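Local coordinates for putative lipoprotein (Bacteroides ovatus, PDB 3OQQ) that is of unknown function, but is a putative, strand-rich extracellular lipoprotein that binds calcium ions, at residues F93-L98 / T409-S414; E403-F408 / Q420-N425. All blocks are in the same frame, centred on the assembly; numbering follows the deposited sequence.

Interaction 1 (F93-L98 / T409-S414); sequences FETNRL and TKWVDS
Trp411 turns the rim of its indole, not a face, to the backbone of Phe93 and Glu94: two carbonyl oxygens and a water lie at the ring edge, in its plane. Phe93 O stands 3.4 Å from CH2 of Trp411, and Glu94 O lies 3.3 Å from CZ2 of the same ring, where the slightly positive aromatic hydrogens suit carbonyl oxygens. Further round the rim, NE1 of Trp411 donates to the water at 2.8 Å, and that water gives a weak bond back to Glu94 O, so the buried indole N-H is satisfied. The phenyl ring of Phe93 is likewise met at its edge: its CD1 approaches CZ3 of Trp411 at 4.0 Å, and its CE1 sits 3.9 Å from CG1 of Val412. CG2 of Val412 lies equally near CE1 of Phe93, and the two methyls of valine give that one carbon a broad apolar contact.

The contact joins the short helix 408-413 to the loop leading into strand 96-104, whose neighbours in an antiparallel arrangement are strands 46-54 and 71-80. The CB of Trp411 points at 93-98, and CG continues from it anti to the backbone N (chi1 176°). The methyl CG2 of Thr95 comes obliquely to the indole, 4.0 Å from CZ2 of Trp411, while its hydroxyl bonds to Lys387 O; threonine thus serves an apolar and a polar neighbour at once. An alanine in place of Trp411 would probably open a gap beside Phe93 and Thr95 and leave the water without its NE1 donor. Phe91 meets both Trp411 and Phe93, and Trp142 packs against Phe93 and Val412.

Interaction 2 (E403-F408 / Q420-N425); sequences EAYPDF and QKWYEN
An aromatic cluster of Tyr405, Phe408 and Trp422 makes this contact, between the type I beta turn Tyr405-Phe408, which links helix 401-404 to helix 408-413, and a 3-10 segment later in the chain. Trp422 is the middle member. Its six-membered ring points an edge at the face of Tyr405 in an offset edge-to-face pair, the planes 89° apart and CZ3 of Trp422 3.6 Å from CG of Tyr405. One face of the indole receives the edge of Phe408, whose CD1 lies 3.5 Å from CH2 of Trp422; Tyr423 CB lies over the opposite face. The broad indole suits this place because it can offer edge and face together.

Polar groups complete the contact. The ring of Tyr405 serves the cluster, while its hydroxyl bonds to Arg393 O and accepts from a water that also donates to Tyr423 O. A second water accepts from Asp407 N at 2.8 Å and donates to Trp422 O and Asn425 O, tying the two backbones together. Asp407, whose CB points at the other segment, suits an acceptor's place: ND2 of Asn425 donates to OD2 of Asp407 at 2.9 Å (N-H...O 154°), meeting that oxygen from above the carboxylate plane.

How the interactions relate
The centres of interactions 1 and 2 are about 11 Å apart, on the same side of the chain's centre. Their segments alternate in sequence: 93-98 comes first, then 403-408, 409-414 and 420-425. Because 403-408 runs directly into 409-414, the turn of interaction 2 and helix 408-413 of interaction 1 form one continuous piece. The two contacts also touch through their tryptophans, Trp411 CD2 lying 3.2 Å from Trp422 NE1, with the ring planes at about 35°. Ring contacts thus lead from Phe93, just before strand 96-104, through Trp411 of helix 408-413 to Trp422 of the 3-10 segment, joining the C-terminal region to an early part of the chain.

Interaction 1 (F93-L98 / T409-S414)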
loop_
_atom_site.group_PDB
_atom_site.type_symbol
_atom_site.label_atom_id
_atom_site.label_comp_id
_atom_site.label_asym_id
_atom_site.label_seq_id
_atom_site.Cartn_x
_atom_site.Cartn_y
_atom_site.Cartn_z
ATOM N N PHE A 93 -1.882 -5.740 -14.441
ATOM C CA PHE A 93 -2.193 -6.445 -13.189
ATOM C C PHE A 93 -2.847 -5.560 -12.088
ATOM O O PHE A 93 -2.815 -5.933 -10.919
ATOM C CB PHE A 93 -0.935 -7.177 -12.629
ATOM C CG PHE A 93 -0.349 -8.141 -13.636
ATOM C CD1 PHE A 93 -0.905 -9.403 -13.820
ATOM C CD2 PHE A 93 0.739 -7.767 -14.433
ATOM C CE1 PHE A 93 -0.399 -10.271 -14.791
ATOM C CE2 PHE A 93 1.257 -8.639 -15.385
ATOM C CZ PHE A 93 0.690 -9.886 -15.559
ATOM N N GLU A 94 -3.503 -4.459 -12.461
ATOM C CA GLU A 94 -4.200 -3.572 -11.510
ATOM C C GLU A 94 -5.435 -4.275 -10.959
ATOM O O GLU A 94 -6.198 -4.838 -11.750
ATOM C CB GLU A 94 -4.666 -2.264 -12.213
ATOM C CG GLU A 94 -3.567 -1.416 -12.833
ATOM C CD GLU A 94 -3.268 -1.684 -14.295
ATOM O OE1 GLU A 94 -3.751 -2.699 -14.856
ATOM O OE2 GLU A 94 -2.496 -0.886 -14.868
ATOM N N THR A 95 -5.641 -4.254 -9.629
ATOM C CA THR A 95 -6.861 -4.816 -9.025
ATOM C C THR A 95 -7.760 -3.642 -8.628
ATOM O O THR A 95 -8.776 -3.823 -7.959
ATOM C CB THR A 95 -6.574 -5.738 -7.848
ATOM O OG1 THR A 95 -5.746 -5.057 -6.895
ATOM C CG2 THR A 95 -5.963 -7.047 -8.272
ATOM N N ASN A 96 -7.377 -2.434 -9.062
ATOM C CA ASN A 96 -8.112 -1.213 -8.782
ATOM C C ASN A 96 -8.378 -0.448 -10.074
ATOM O O ASN A 96 -7.874 -0.835 -11.125
ATOM C CB ASN A 96 -7.348 -0.349 -7.777
ATOM C CG ASN A 96 -5.904 -0.015 -8.140
ATOM O OD1 ASN A 96 -5.515 0.086 -9.307
ATOM N ND2 ASN A 96 -5.068 0.170 -7.124
ATOM N N ARG A 97 -9.153 0.642 -9.988
ATOM C CA ARG A 97 -9.483 1.537 -11.098
ATOM C C ARG A 97 -9.886 2.912 -10.541
ATOM O O ARG A 97 -10.209 3.024 -9.353
ATOM C CB ARG A 97 -10.614 0.939 -11.958
ATOM C CG ARG A 97 -12.000 1.024 -11.318
ATOM C CD ARG A 97 -13.092 0.499 -12.217
ATOM N NE ARG A 97 -14.391 0.541 -11.549
ATOM C CZ ARG A 97 -15.380 1.356 -11.895
ATOM N NH1 ARG A 97 -15.240 2.182 -12.923
ATOM N NH2 ARG A 97 -16.525 1.337 -11.231
ATOM N N LEU A 98 -9.869 3.946 -11.392
ATOM C CA LEU A 98 -10.332 5.285 -11.037
ATOM C C LEU A 98 -11.812 5.373 -11.307
ATOM O O LEU A 98 -12.294 4.901 -12.348
ATOM C CB LEU A 98 -9.608 6.384 -11.827
ATOM C CG LEU A 98 -8.236 6.790 -11.354
ATOM C CD1 LEU A 98 -7.638 7.811 -12.307
ATOM C CD2 LEU A 98 -8.257 7.300 -9.914
ATOM N N THR A 409 -5.323 -17.203 -13.442
ATOM C CA THR A 409 -4.905 -17.198 -14.867
ATOM C C THR A 409 -6.037 -16.723 -15.773
ATOM O O THR A 409 -5.754 -16.070 -16.779
ATOM C CB THR A 409 -4.325 -18.533 -15.344
ATOM O OG1 THR A 409 -5.372 -19.489 -15.372
ATOM C CG2 THR A 409 -3.172 -19.021 -14.452
ATOM N N LYS A 410 -7.300 -16.974 -15.380
ATOM C CA LYS A 410 -8.471 -16.499 -16.142
ATOM C C LYS A 410 -8.461 -14.966 -16.226
ATOM O O LYS A 410 -8.703 -14.412 -17.289
ATOM C CB LYS A 410 -9.789 -17.002 -15.534
ATOM C CG LYS A 410 -10.119 -18.438 -15.907
ATOM C CD LYS A 410 -11.341 -18.933 -15.136
ATOM C CE LYS A 410 -11.654 -20.371 -15.448
ATOM N NZ LYS A 410 -12.686 -20.924 -14.526
ATOM N N TRP A 411 -8.163 -14.303 -15.111
ATOM C CA TRP A 411 -8.034 -12.854 -15.022
ATOM C C TRP A 411 -6.790 -12.384 -15.796
ATOM O O TRP A 411 -6.881 -11.435 -16.593
ATOM C CB TRP A 411 -7.943 -12.448 -13.560
ATOM C CG TRP A 411 -7.705 -10.986 -13.316
ATOM C CD1 TRP A 411 -8.630 -9.985 -13.390
ATOM C CD2 TRP A 411 -6.514 -10.396 -12.777
ATOM N NE1 TRP A 411 -8.071 -8.795 -13.001
ATOM C CE2 TRP A 411 -6.774 -9.018 -12.603
ATOM C CE3 TRP A 411 -5.263 -10.909 -12.379
ATOM C CZ2 TRP A 411 -5.822 -8.139 -12.066
ATOM C CZ3 TRP A 411 -4.333 -10.043 -11.827
ATOM C CH2 TRP A 411 -4.612 -8.672 -11.682
ATOM N N VAL A 412 -5.633 -13.046 -15.562
ATOM C CA VAL A 412 -4.382 -12.694 -16.249
ATOM C C VAL A 412 -4.591 -12.769 -17.765
ATOM O O VAL A 412 -4.403 -11.765 -18.457
ATOM C CB VAL A 412 -3.154 -13.549 -15.809
ATOM C CG1 VAL A 412 -1.931 -13.260 -16.707
ATOM C CG2 VAL A 412 -2.795 -13.285 -14.338
ATOM N N ASP A 413 -4.994 -13.944 -18.268
ATOM C CA ASP A 413 -5.086 -14.228 -19.700
ATOM C C ASP A 413 -6.198 -13.464 -20.401
ATOM O O ASP A 413 -6.080 -13.233 -21.598
ATOM C CB ASP A 413 -5.156 -15.741 -19.939
ATOM C CG ASP A 413 -3.816 -16.377 -19.566
ATOM O OD1 ASP A 413 -2.772 -15.915 -20.083
ATOM O OD2 ASP A 413 -3.808 -17.319 -18.751
ATOM N N SER A 414 -7.236 -13.011 -19.666
ATOM C CA SER A 414 -8.266 -12.150 -20.248
ATOM C C SER A 414 -7.848 -10.675 -20.105
ATOM O O SER A 414 -8.593 -9.776 -20.488
ATOM C CB SER A 414 -9.616 -12.381 -19.587
ATOM O OG SER A 414 -9.544 -11.859 -18.274
HETATM O O HOH W 1 -9.159 -6.220 -12.543
#

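Interaction 2 (E403-F408 / Q420-N425)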
loop_
_atom_site.group_PDB
_atom_site.type_symbol
_atom_site.label_atom_id
_atom_site.label_comp_id
_atom_site.label_asym_id
_atom_site.label_seq_id
_atom_site.Cartn_x
_atom_site.Cartn_y
_atom_site.Cartn_z
ATOM N N GLU A 403 -2.575 -22.329 -8.242
ATOM C CA GLU A 403 -3.247 -23.422 -7.503
ATOM C C GLU A 403 -3.907 -22.877 -6.239
ATOM O O GLU A 403 -4.993 -23.319 -5.889
ATOM C CB GLU A 403 -2.281 -24.572 -7.170
ATOM C CG GLU A 403 -1.884 -25.360 -8.405
ATOM C CD GLU A 403 -1.076 -26.620 -8.182
ATOM O OE1 GLU A 403 -1.140 -27.190 -7.070
ATOM O OE2 GLU A 403 -0.384 -27.046 -9.133
ATOM N N ALA A 404 -3.270 -21.899 -5.563
ATOM C CA ALA A 404 -3.858 -21.206 -4.411
ATOM C C ALA A 404 -5.063 -20.374 -4.868
ATOM O O ALA A 404 -6.044 -20.259 -4.128
ATOM C CB ALA A 404 -2.819 -20.298 -3.756
ATOM N N TYR A 405 -4.974 -19.785 -6.104
ATOM C CA TYR A 405 -6.019 -18.956 -6.706
ATOM C C TYR A 405 -6.425 -19.540 -8.083
ATOM O O TYR A 405 -5.842 -19.139 -9.097
ATOM C CB TYR A 405 -5.549 -17.465 -6.796
ATOM C CG TYR A 405 -5.481 -16.845 -5.420
ATOM C CD1 TYR A 405 -6.617 -16.299 -4.826
ATOM C CD2 TYR A 405 -4.319 -16.932 -4.653
ATOM C CE1 TYR A 405 -6.589 -15.821 -3.515
ATOM C CE2 TYR A 405 -4.287 -16.487 -3.334
ATOM C CZ TYR A 405 -5.427 -15.932 -2.769
ATOM O OH TYR A 405 -5.421 -15.527 -1.462
ATOM N N PRO A 406 -7.441 -20.462 -8.145
ATOM C CA PRO A 406 -7.790 -21.100 -9.440
ATOM C C PRO A 406 -8.358 -20.174 -10.522
ATOM O O PRO A 406 -8.407 -20.579 -11.677
ATOM C CB PRO A 406 -8.835 -22.164 -9.052
ATOM C CG PRO A 406 -8.614 -22.405 -7.586
ATOM C CD PRO A 406 -8.193 -21.076 -7.028
ATOM N N ASP A 407 -8.831 -18.971 -10.169
ATOM C CA ASP A 407 -9.346 -18.032 -11.176
ATOM C C ASP A 407 -8.299 -16.982 -11.604
ATOM O O ASP A 407 -8.606 -16.127 -12.446
ATOM C CB ASP A 407 -10.597 -17.349 -10.653
ATOM C CG ASP A 407 -11.746 -18.324 -10.510
ATOM O OD1 ASP A 407 -11.762 -19.332 -11.246
ATOM O OD2 ASP A 407 -12.623 -18.072 -9.678
ATOM N N PHE A 408 -7.073 -17.038 -11.025
ATOM C CA PHE A 408 -5.996 -16.079 -11.324
ATOM C C PHE A 408 -5.652 -16.042 -12.821
ATOM O O PHE A 408 -5.676 -14.955 -13.398
ATOM C CB PHE A 408 -4.720 -16.373 -10.506
ATOM C CG PHE A 408 -3.570 -15.395 -10.697
ATOM C CD1 PHE A 408 -3.677 -14.072 -10.278
ATOM C CD2 PHE A 408 -2.375 -15.805 -11.279
ATOM C CE1 PHE A 408 -2.614 -13.179 -10.441
ATOM C CE2 PHE A 408 -1.308 -14.916 -11.418
ATOM C CZ PHE A 408 -1.428 -13.613 -10.986
ATOM N N GLN A 420 -12.599 -10.635 -12.139
ATOM C CA GLN A 420 -11.993 -9.466 -11.501
ATOM C C GLN A 420 -11.900 -9.653 -10.008
ATOM O O GLN A 420 -11.030 -9.070 -9.383
ATOM C CB GLN A 420 -12.763 -8.201 -11.864
ATOM C CG GLN A 420 -12.361 -7.714 -13.261
ATOM C CD GLN A 420 -13.276 -6.704 -13.883
ATOM O OE1 GLN A 420 -13.970 -5.943 -13.215
ATOM N NE2 GLN A 420 -13.264 -6.656 -15.201
ATOM N N LYS A 421 -12.735 -10.528 -9.445
ATOM C CA LYS A 421 -12.723 -10.872 -8.020
ATOM C C LYS A 421 -12.084 -12.260 -7.810
ATOM O O LYS A 421 -12.446 -12.983 -6.886
ATOM C CB LYS A 421 -14.140 -10.817 -7.433
ATOM C CG LYS A 421 -14.629 -9.395 -7.172
ATOM C CD LYS A 421 -16.153 -9.386 -7.172
ATOM C CE LYS A 421 -16.793 -8.614 -6.056
ATOM N NZ LYS A 421 -18.277 -8.591 -6.204
ATOM N N TRP A 422 -11.074 -12.585 -8.620
ATOM C CA TRP A 422 -10.362 -13.856 -8.551
ATOM C C TRP A 422 -9.761 -14.109 -7.166
ATOM O O TRP A 422 -9.690 -15.275 -6.766
ATOM C CB TRP A 422 -9.250 -13.920 -9.613
ATOM C CG TRP A 422 -8.197 -12.870 -9.439
ATOM C CD1 TRP A 422 -8.168 -11.634 -10.010
ATOM C CD2 TRP A 422 -7.023 -12.961 -8.613
ATOM N NE1 TRP A 422 -7.029 -10.966 -9.632
ATOM C CE2 TRP A 422 -6.302 -11.759 -8.781
ATOM C CE3 TRP A 422 -6.490 -13.963 -7.772
ATOM C CZ2 TRP A 422 -5.104 -11.495 -8.087
ATOM C CZ3 TRP A 422 -5.328 -13.687 -7.055
ATOM C CH2 TRP A 422 -4.623 -12.484 -7.253
ATOM N N TYR A 423 -9.306 -13.021 -6.467
ATOM C CA TYR A 423 -8.645 -13.035 -5.148
ATOM C C TYR A 423 -9.589 -13.492 -4.031
ATOM O O TYR A 423 -9.114 -13.905 -2.974
ATOM C CB TYR A 423 -8.058 -11.657 -4.804
ATOM C CG TYR A 423 -9.002 -10.512 -5.114
ATOM C CD1 TYR A 423 -10.074 -10.219 -4.276
ATOM C CD2 TYR A 423 -8.810 -9.711 -6.233
ATOM C CE1 TYR A 423 -10.972 -9.199 -4.582
ATOM C CE2 TYR A 423 -9.677 -8.659 -6.523
ATOM C CZ TYR A 423 -10.766 -8.416 -5.700
ATOM O OH TYR A 423 -11.633 -7.384 -5.979
ATOM N N GLU A 424 -10.916 -13.433 -4.272
ATOM C CA GLU A 424 -11.931 -13.901 -3.338
ATOM C C GLU A 424 -12.026 -15.443 -3.393
ATOM O O GLU A 424 -12.583 -16.056 -2.475
ATOM C CB GLU A 424 -13.311 -13.275 -3.664
ATOM C CG GLU A 424 -13.414 -11.797 -3.340
ATOM C CD GLU A 424 -14.768 -11.122 -3.446
ATOM O OE1 GLU A 424 -15.738 -11.761 -3.911
ATOM O OE2 GLU A 424 -14.850 -9.929 -3.082
ATOM N N ASN A 425 -11.522 -16.066 -4.473
ATOM C CA ASN A 425 -11.628 -17.523 -4.612
ATOM C C ASN A 425 -10.292 -18.191 -4.275
ATOM O O ASN A 425 -9.547 -18.580 -5.165
ATOM C CB ASN A 425 -12.136 -17.927 -6.023
ATOM C CG ASN A 425 -12.301 -19.430 -6.228
ATOM O OD1 ASN A 425 -12.496 -20.210 -5.287
ATOM N ND2 ASN A 425 -12.236 -19.876 -7.461
HETATM O O HOH W 2 -7.895 -14.262 -0.085
HETATM O O HOH W 3 -8.900 -17.616 -7.739
#